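Local coordinates for superoxide dismutase (Anaplasma phagocytophilum, PDB 3JS4), which probably protects the cell by using an active-site iron ion to dismutate superoxide radicals into dioxygen and hydrogen peroxide, at residues A[90-95]-A[168-173]; A[97-102]-A[172-177]. All coordinates share one frame; numbering follows the deposited sequence.

Contact 1: A[90-95]-A[168-173]. With NA (sodium ion), chain F.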
ATOM      1  N   ALA A  90     -17.076  -7.097   6.835  1.00  9.75           N
ATOM      2  CA  ALA A  90     -15.975  -7.995   7.200  1.00 10.04           C
ATOM      3  C   ALA A  90     -15.242  -8.477   5.944  1.00  9.35           C
ATOM      4  O   ALA A  90     -14.023  -8.545   5.913  1.00  9.70           O
ATOM      5  CB  ALA A  90     -16.488  -9.180   8.063  1.00 10.09           C
ATOM      6  N   ILE A  91     -15.989  -8.808   4.895  1.00  9.17           N
ATOM      7  CA  ILE A  91     -15.380  -9.221   3.643  1.00  8.65           C
ATOM      8  C   ILE A  91     -14.541  -8.072   3.067  1.00  8.42           C
ATOM      9  O   ILE A  91     -13.414  -8.282   2.641  1.00  8.67           O
ATOM     10  CB  ILE A  91     -16.432  -9.728   2.635  1.00  8.13           C
ATOM     11  CG1 ILE A  91     -16.913 -11.136   3.053  1.00  8.96           C
ATOM     12  CG2 ILE A  91     -15.840  -9.770   1.240  1.00  8.00           C
ATOM     13  CD1 ILE A  91     -18.179 -11.637   2.295  1.00  8.24           C
ATOM     14  N   PHE A  92     -15.097  -6.860   3.073  1.00  8.19           N
ATOM     15  CA  PHE A  92     -14.347  -5.687   2.643  1.00  7.52           C
ATOM     16  C   PHE A  92     -13.047  -5.496   3.431  1.00  7.45           C
ATOM     17  O   PHE A  92     -11.969  -5.364   2.841  1.00  7.24           O
ATOM     18  CB  PHE A  92     -15.194  -4.411   2.723  1.00  7.03           C
ATOM     19  CG  PHE A  92     -14.364  -3.153   2.766  1.00  8.01           C
ATOM     20  CD1 PHE A  92     -13.704  -2.712   1.623  1.00  5.41           C
ATOM     21  CD2 PHE A  92     -14.202  -2.444   3.969  1.00  8.03           C
ATOM     22  CE1 PHE A  92     -12.909  -1.552   1.654  1.00  7.03           C
ATOM     23  CE2 PHE A  92     -13.400  -1.278   4.027  1.00  7.76           C
ATOM     24  CZ  PHE A  92     -12.744  -0.831   2.864  1.00  5.90           C
ATOM     25  N   ASN A  93     -13.149  -5.459   4.758  1.00  6.91           N
ATOM     26  CA  ASN A  93     -11.959  -5.272   5.598  1.00  8.30           C
ATOM     27  C   ASN A  93     -10.844  -6.268   5.237  1.00  7.90           C
ATOM     28  O   ASN A  93      -9.671  -5.882   5.126  1.00  7.96           O
ATOM     29  CB  ASN A  93     -12.307  -5.446   7.082  1.00  7.65           C
ATOM     30  CG  ASN A  93     -13.165  -4.315   7.638  1.00  9.92           C
ATOM     31  OD1 ASN A  93     -13.194  -3.199   7.102  1.00  9.57           O
ATOM     32  ND2 ASN A  93     -13.834  -4.596   8.761  1.00  8.76           N
ATOM     33  N   ASN A  94     -11.197  -7.553   5.096  1.00  7.53           N
ATOM     34  CA  ASN A  94     -10.181  -8.579   4.817  1.00  7.73           C
ATOM     35  C   ASN A  94      -9.626  -8.583   3.390  1.00  7.70           C
ATOM     36  O   ASN A  94      -8.392  -8.664   3.218  1.00  7.20           O
ATOM     37  CB  ASN A  94     -10.637  -9.989   5.265  1.00  7.79           C
ATOM     38  CG  ASN A  94     -10.725 -10.091   6.783  1.00  8.89           C
ATOM     39  OD1 ASN A  94      -9.729 -10.364   7.457  1.00  9.61           O
ATOM     40  ND2 ASN A  94     -11.916  -9.801   7.334  1.00  8.24           N
ATOM     41  N   ALA A  95     -10.519  -8.496   2.394  1.00  6.56           N
ATOM     42  CA  ALA A  95     -10.104  -8.400   0.983  1.00  6.88           C
ATOM     43  C   ALA A  95      -9.235  -7.169   0.762  1.00  6.95           C
ATOM     44  O   ALA A  95      -8.190  -7.250   0.118  1.00  6.68           O
ATOM     45  CB  ALA A  95     -11.316  -8.343   0.053  1.00  6.84           C
ATOM     46  N   ALA A 168      -7.798   5.685   6.202  1.00  7.66           N
ATOM     47  CA  ALA A 168      -8.009   5.009   7.485  1.00  7.85           C
ATOM     48  C   ALA A 168      -8.186   3.499   7.298  1.00  7.30           C
ATOM     49  O   ALA A 168      -8.806   3.054   6.339  1.00  6.91           O
ATOM     50  CB  ALA A 168      -9.254   5.609   8.206  1.00  7.40           C
ATOM     51  N   ASN A 169      -7.647   2.731   8.249  1.00  6.73           N
ATOM     52  CA  ASN A 169      -7.949   1.311   8.407  1.00  6.70           C
ATOM     53  C   ASN A 169      -7.677   0.532   7.124  1.00  6.84           C
ATOM     54  O   ASN A 169      -6.508   0.409   6.752  1.00  7.04           O
ATOM     55  CB  ASN A 169      -9.359   1.133   8.972  1.00  6.01           C
ATOM     56  CG  ASN A 169      -9.514   1.795  10.336  1.00  8.27           C
ATOM     57  OD1 ASN A 169      -8.544   1.911  11.106  1.00  7.76           O
ATOM     58  ND2 ASN A 169     -10.721   2.221  10.647  1.00  7.69           N
ATOM     59  N   ALA A 170      -8.721   0.082   6.417  1.00  5.80           N
ATOM     60  CA  ALA A 170      -8.516  -0.659   5.163  1.00  6.06           C
ATOM     61  C   ALA A 170      -8.854   0.102   3.864  1.00  6.13           C
ATOM     62  O   ALA A 170      -8.728  -0.468   2.767  1.00  6.19           O
ATOM     63  CB  ALA A 170      -9.276  -2.016   5.186  1.00  5.29           C
ATOM     64  N   ASP A 171      -9.269   1.362   3.987  1.00  6.29           N
ATOM     65  CA  ASP A 171      -9.623   2.199   2.839  1.00  6.58           C
ATOM     66  C   ASP A 171      -8.405   2.386   1.921  1.00  6.84           C
ATOM     67  O   ASP A 171      -7.265   2.389   2.379  1.00  5.84           O
ATOM     68  CB  ASP A 171     -10.144   3.568   3.315  1.00  6.51           C
ATOM     69  CG  ASP A 171     -11.494   3.476   4.024  1.00  7.85           C
ATOM     70  OD1 ASP A 171     -12.079   2.377   4.127  1.00  7.72           O
ATOM     71  OD2 ASP A 171     -11.975   4.517   4.497  1.00 11.06           O
ATOM     72  N   SER A 172      -8.670   2.533   0.620  1.00  6.91           N
ATOM     73  CA  SER A 172      -7.627   2.692  -0.381  1.00  7.04           C
ATOM     74  C   SER A 172      -8.187   3.483  -1.571  1.00  7.16           C
ATOM     75  O   SER A 172      -9.423   3.700  -1.650  1.00  6.77           O
ATOM     76  CB  SER A 172      -7.139   1.334  -0.887  1.00  6.43           C
ATOM     77  OG  SER A 172      -8.097   0.779  -1.781  1.00  8.63           O
ATOM     78  N   PRO A 173      -7.293   3.896  -2.502  1.00  6.78           N
ATOM     79  CA  PRO A 173      -7.720   4.572  -3.725  1.00  7.43           C
ATOM     80  C   PRO A 173      -8.665   3.748  -4.598  1.00  7.82           C
ATOM     81  O   PRO A 173      -9.308   4.330  -5.458  1.00  8.11           O
ATOM     82  CB  PRO A 173      -6.386   4.881  -4.442  1.00  7.22           C
ATOM     83  CG  PRO A 173      -5.433   5.131  -3.304  1.00  6.32           C
ATOM     84  CD  PRO A 173      -5.842   4.076  -2.272  1.00  7.35           C
TER
HETATM   85 NA    NA F 208      -9.220   4.838  -7.783  1.00 30.48          NA
HETATM   86  O   HOH W   1      -9.625   5.481  -9.943  1.00 13.46           O
HETATM   87  O   HOH W   2      -8.213   2.928  -8.591  1.00 20.52           O
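Phe92 reaches from helix 89-106, in the alpha-hairpin part of the iron/manganese superoxide dismutase fold, to the loop after strand 161-168 of the C-terminal part, and meets Ala170 and Asp171 there with the far end of its ring. The apolar part is small: CZ of Phe92 lies 4.3 Å from CB of Ala170. That same methyl also packs 3.9 Å from Asn93 O on the helix backbone. Alanine suits the place, its single methyl being small enough to fit between ring and carbonyl where the turn approaches the helix.

The polar part is a carboxylate at a ring edge. OD1 of Asp171 sits near the ring plane, 3.5 Å from CZ of Phe92, where the slightly positive ring hydrogens favour an oxygen; ring and carboxylate planes are 48° apart. With CG anti to the backbone N (chi1 160°), the Phe92 ring is carried across to the loop. No hydrogen bond crosses between the segments.

The chain reverses in a type II' turn from Ala168 to Asp171, closed by Asp171 N to Ala168 O at 2.9 Å. Around the contact, Phe92 packs edge-to-face on His82 and touches Ala81, both of helix 74-83, while Asn94 faces helix 39-60 and Ser172 rests on Trp152 of strand 149-156.

Contact 2: A[97-102]-A[172-177]. With NA (sodium ion), chain F; FE (Fe (III) ion), chain E.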
ATOM      1  N   GLN A  97      -7.526  -5.457   3.013  1.00  6.82           N
ATOM      2  CA  GLN A  97      -6.217  -5.622   3.661  1.00  6.19           C
ATOM      3  C   GLN A  97      -5.290  -6.542   2.880  1.00  6.26           C
ATOM      4  O   GLN A  97      -4.070  -6.304   2.841  1.00  5.91           O
ATOM      5  CB  GLN A  97      -6.341  -6.018   5.145  1.00  5.74           C
ATOM      6  CG  GLN A  97      -6.858  -4.849   6.039  1.00  5.43           C
ATOM      7  CD  GLN A  97      -5.842  -3.730   6.178  1.00  6.32           C
ATOM      8  OE1 GLN A  97      -5.686  -2.893   5.287  1.00  7.17           O
ATOM      9  NE2 GLN A  97      -5.165  -3.694   7.306  1.00  4.32           N
ATOM     10  N   ILE A  98      -5.838  -7.572   2.223  1.00  6.96           N
ATOM     11  CA  ILE A  98      -4.954  -8.442   1.425  1.00  6.16           C
ATOM     12  C   ILE A  98      -4.393  -7.654   0.236  1.00  7.07           C
ATOM     13  O   ILE A  98      -3.177  -7.662  -0.028  1.00  6.34           O
ATOM     14  CB  ILE A  98      -5.646  -9.717   0.890  1.00  6.44           C
ATOM     15  CG1 ILE A  98      -6.123 -10.635   2.026  1.00  5.64           C
ATOM     16  CG2 ILE A  98      -4.662 -10.482  -0.016  1.00  5.24           C
ATOM     17  CD1 ILE A  98      -7.163 -11.714   1.524  1.00  6.93           C
ATOM     18  N   TRP A  99      -5.296  -6.980  -0.474  1.00  7.34           N
ATOM     19  CA  TRP A  99      -4.924  -6.159  -1.642  1.00  7.62           C
ATOM     20  C   TRP A  99      -3.903  -5.088  -1.226  1.00  6.95           C
ATOM     21  O   TRP A  99      -2.883  -4.901  -1.896  1.00  7.46           O
ATOM     22  CB  TRP A  99      -6.178  -5.497  -2.271  1.00  7.25           C
ATOM     23  CG  TRP A  99      -5.876  -4.848  -3.645  1.00  9.24           C
ATOM     24  CD1 TRP A  99      -6.126  -5.395  -4.892  1.00  8.61           C
ATOM     25  CD2 TRP A  99      -5.270  -3.561  -3.888  1.00  9.79           C
ATOM     26  NE1 TRP A  99      -5.702  -4.532  -5.879  1.00  8.38           N
ATOM     27  CE2 TRP A  99      -5.174  -3.403  -5.296  1.00 10.36           C
ATOM     28  CE3 TRP A  99      -4.802  -2.524  -3.051  1.00  9.82           C
ATOM     29  CZ2 TRP A  99      -4.625  -2.247  -5.892  1.00  9.51           C
ATOM     30  CZ3 TRP A  99      -4.249  -1.372  -3.646  1.00 10.40           C
ATOM     31  CH2 TRP A  99      -4.180  -1.246  -5.064  1.00 10.65           C
ATOM     32  N   ASN A 100      -4.170  -4.383  -0.125  1.00  6.01           N
ATOM     33  CA  ASN A 100      -3.251  -3.346   0.359  1.00  5.52           C
ATOM     34  C   ASN A 100      -1.848  -3.867   0.706  1.00  5.77           C
ATOM     35  O   ASN A 100      -0.843  -3.222   0.408  1.00  6.67           O
ATOM     36  CB  ASN A 100      -3.803  -2.680   1.618  1.00  5.34           C
ATOM     37  CG  ASN A 100      -5.100  -1.920   1.370  1.00  5.94           C
ATOM     38  OD1 ASN A 100      -5.407  -1.549   0.245  1.00  6.35           O
ATOM     39  ND2 ASN A 100      -5.855  -1.674   2.448  1.00  4.52           N
ATOM     40  N   HIS A 101      -1.781  -4.990   1.406  1.00  5.52           N
ATOM     41  CA  HIS A 101      -0.479  -5.581   1.744  1.00  6.04           C
ATOM     42  C   HIS A 101       0.271  -6.057   0.490  1.00  6.30           C
ATOM     43  O   HIS A 101       1.484  -5.861   0.389  1.00  5.98           O
ATOM     44  CB  HIS A 101      -0.631  -6.714   2.777  1.00  5.30           C
ATOM     45  CG  HIS A 101      -0.884  -6.209   4.165  1.00  6.04           C
ATOM     46  ND1 HIS A 101      -2.149  -5.873   4.612  1.00  6.74           N
ATOM     47  CD2 HIS A 101      -0.032  -5.912   5.180  1.00  4.94           C
ATOM     48  CE1 HIS A 101      -2.068  -5.442   5.863  1.00  6.94           C
ATOM     49  NE2 HIS A 101      -0.794  -5.428   6.223  1.00  2.48           N
ATOM     50  N   ASP A 102      -0.441  -6.652  -0.470  1.00  6.43           N
ATOM     51  CA  ASP A 102       0.215  -7.082  -1.717  1.00  7.41           C
ATOM     52  C   ASP A 102       0.865  -5.830  -2.338  1.00  7.00           C
ATOM     53  O   ASP A 102       2.015  -5.872  -2.793  1.00  6.59           O
ATOM     54  CB  ASP A 102      -0.770  -7.696  -2.745  1.00  6.93           C
ATOM     55  CG  ASP A 102      -1.254  -9.116  -2.392  1.00  9.59           C
ATOM     56  OD1 ASP A 102      -0.694  -9.812  -1.518  1.00 10.21           O
ATOM     57  OD2 ASP A 102      -2.235  -9.555  -3.037  1.00 10.83           O
ATOM     58  N   SER A 172      -8.670   2.533   0.620  1.00  6.91           N
ATOM     59  CA  SER A 172      -7.627   2.692  -0.381  1.00  7.04           C
ATOM     60  C   SER A 172      -8.187   3.483  -1.571  1.00  7.16           C
ATOM     61  O   SER A 172      -9.423   3.700  -1.650  1.00  6.77           O
ATOM     62  CB  SER A 172      -7.139   1.334  -0.887  1.00  6.43           C
ATOM     63  OG  SER A 172      -8.097   0.779  -1.781  1.00  8.63           O
ATOM     64  N   PRO A 173      -7.293   3.896  -2.502  1.00  6.78           N
ATOM     65  CA  PRO A 173      -7.720   4.572  -3.725  1.00  7.43           C
ATOM     66  C   PRO A 173      -8.665   3.748  -4.598  1.00  7.82           C
ATOM     67  O   PRO A 173      -9.308   4.330  -5.458  1.00  8.11           O
ATOM     68  CB  PRO A 173      -6.386   4.881  -4.442  1.00  7.22           C
ATOM     69  CG  PRO A 173      -5.433   5.131  -3.304  1.00  6.32           C
ATOM     70  CD  PRO A 173      -5.842   4.076  -2.272  1.00  7.35           C
ATOM     71  N   LEU A 174      -8.777   2.426  -4.383  1.00  8.18           N
ATOM     72  CA  LEU A 174      -9.787   1.628  -5.108  1.00  8.37           C
ATOM     73  C   LEU A 174     -11.202   2.143  -4.858  1.00  8.67           C
ATOM     74  O   LEU A 174     -12.122   1.911  -5.666  1.00  8.47           O
ATOM     75  CB  LEU A 174      -9.719   0.138  -4.731  1.00  8.65           C
ATOM     76  CG  LEU A 174      -8.487  -0.692  -5.125  1.00  9.04           C
ATOM     77  CD1 LEU A 174      -8.701  -2.132  -4.689  1.00  9.13           C
ATOM     78  CD2 LEU A 174      -8.157  -0.626  -6.631  1.00 11.02           C
ATOM     79  N   LEU A 175     -11.379   2.826  -3.735  1.00  8.67           N
ATOM     80  CA  LEU A 175     -12.670   3.417  -3.356  1.00  9.46           C
ATOM     81  C   LEU A 175     -12.971   4.792  -4.004  1.00 10.31           C
ATOM     82  O   LEU A 175     -14.109   5.285  -3.909  1.00  8.23           O
ATOM     83  CB  LEU A 175     -12.779   3.521  -1.820  1.00  8.95           C
ATOM     84  CG  LEU A 175     -12.662   2.199  -1.021  1.00 10.07           C
ATOM     85  CD1 LEU A 175     -12.888   2.439   0.465  1.00  8.38           C
ATOM     86  CD2 LEU A 175     -13.629   1.096  -1.574  1.00  8.22           C
ATOM     87  N   THR A 176     -11.962   5.396  -4.640  1.00 10.77           N
ATOM     88  CA  THR A 176     -12.090   6.770  -5.162  1.00 12.73           C
ATOM     89  C   THR A 176     -11.901   6.813  -6.662  1.00 12.72           C
ATOM     90  O   THR A 176     -10.848   6.417  -7.165  1.00 13.63           O
ATOM     91  CB  THR A 176     -11.055   7.710  -4.484  1.00 12.67           C
ATOM     92  OG1 THR A 176     -11.325   7.755  -3.079  1.00 13.45           O
ATOM     93  CG2 THR A 176     -11.119   9.142  -5.070  1.00 14.22           C
ATOM     94  N   GLN A 177     -12.907   7.306  -7.378  1.00 13.47           N
ATOM     95  CA  GLN A 177     -12.836   7.431  -8.828  1.00 13.35           C
ATOM     96  C   GLN A 177     -11.764   8.467  -9.184  1.00 13.77           C
ATOM     97  O   GLN A 177     -11.619   9.474  -8.480  1.00 13.90           O
ATOM     98  CB  GLN A 177     -14.207   7.839  -9.406  1.00 13.45           C
TER
HETATM   99 NA    NA F 208      -9.220   4.838  -7.783  1.00 30.48          NA
HETATM  100 FE    FE E 207      -0.029  -4.174   7.868  1.00 15.35          FE
HETATM  101  O   HOH W   3      -2.005  -3.097   7.889  1.00  9.76           O
HETATM  102  O   HOH W   1      -9.625   5.481  -9.943  1.00 13.46           O
HETATM  103  O   HOH W   2      -8.213   2.928  -8.591  1.00 20.52           O
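Leu174 lays a methyl over the indole of Trp99 in a CH-pi contact that joins the two halves of the iron/manganese superoxide dismutase fold, the helical N-terminal part carrying helix 89-106 and the C-terminal part carrying the three-stranded sheet. CD1 of Leu174 stands 3.8 Å from the centroid of the five-membered ring and only 11° off its normal, while CD2 reaches the rim of the indole at CZ2 of Trp99, 4.0 Å away. A forked leucine suits this place because one methyl can sit over the five-membered ring while the other meets the rim. A chi1 of -169° sets CG of Trp99 opposite the backbone N and swings the indole out to the loop, and the ring also stacks on Phe103.

Beside this apolar patch, Asn100 OD1 packs 3.5 Å from CB of Ser172, a contact without a hydrogen bond. Ser172 instead uses its hydroxyl within the loop: OG accepts from Leu174 N in an ST turn, which probably helps set the 3-10 segment 173-175 that presents Leu174. Beyond that turn, the carbonyl oxygens of Pro173 and Thr176 bind sodium together with Gln179 O and two waters.

On the helix, the amide of Asn100 is held by ND2, which donates to Gln97 OE1 in the carbonyl plane and also to Ala170 O. Gln97 NE2 in turn makes a weak bond to the iron-bound water and a hydrogen bond with Tyr53 OH. Two side-chain amides and that water thus form a relay, its last link weak, from Ala170 O to the metal. His101, His45, Asp186, His190 and the water bind the iron. The rotation of the His101 ring is probably held by ND1, which donates at 2.6 Å to Gln97 O in the ring's own plane, while NE2 of His101 binds the iron at 2.2 Å.

Overall arrangement
Contacts 1 and 2 use successive parts of helix 89-106 against one loop, sharing Ser172 and Pro173, with their centres 7 Å apart. Both are partly buried, but contact 2 lies deeper, about 7 Å from the chain centre to its own centre against 12 Å for contact 1. Each rests on an aromatic ring of the helix, used differently: contact 1 offers a ring edge to a carboxylate, whereas contact 2 offers a ring face to a leucine methyl. The Asn100 amide of contact 2 also grips the Ala170 carbonyl of contact 1, tying them together. Sodium touches the loop side of both, while the iron ligand belongs to contact 2 alone.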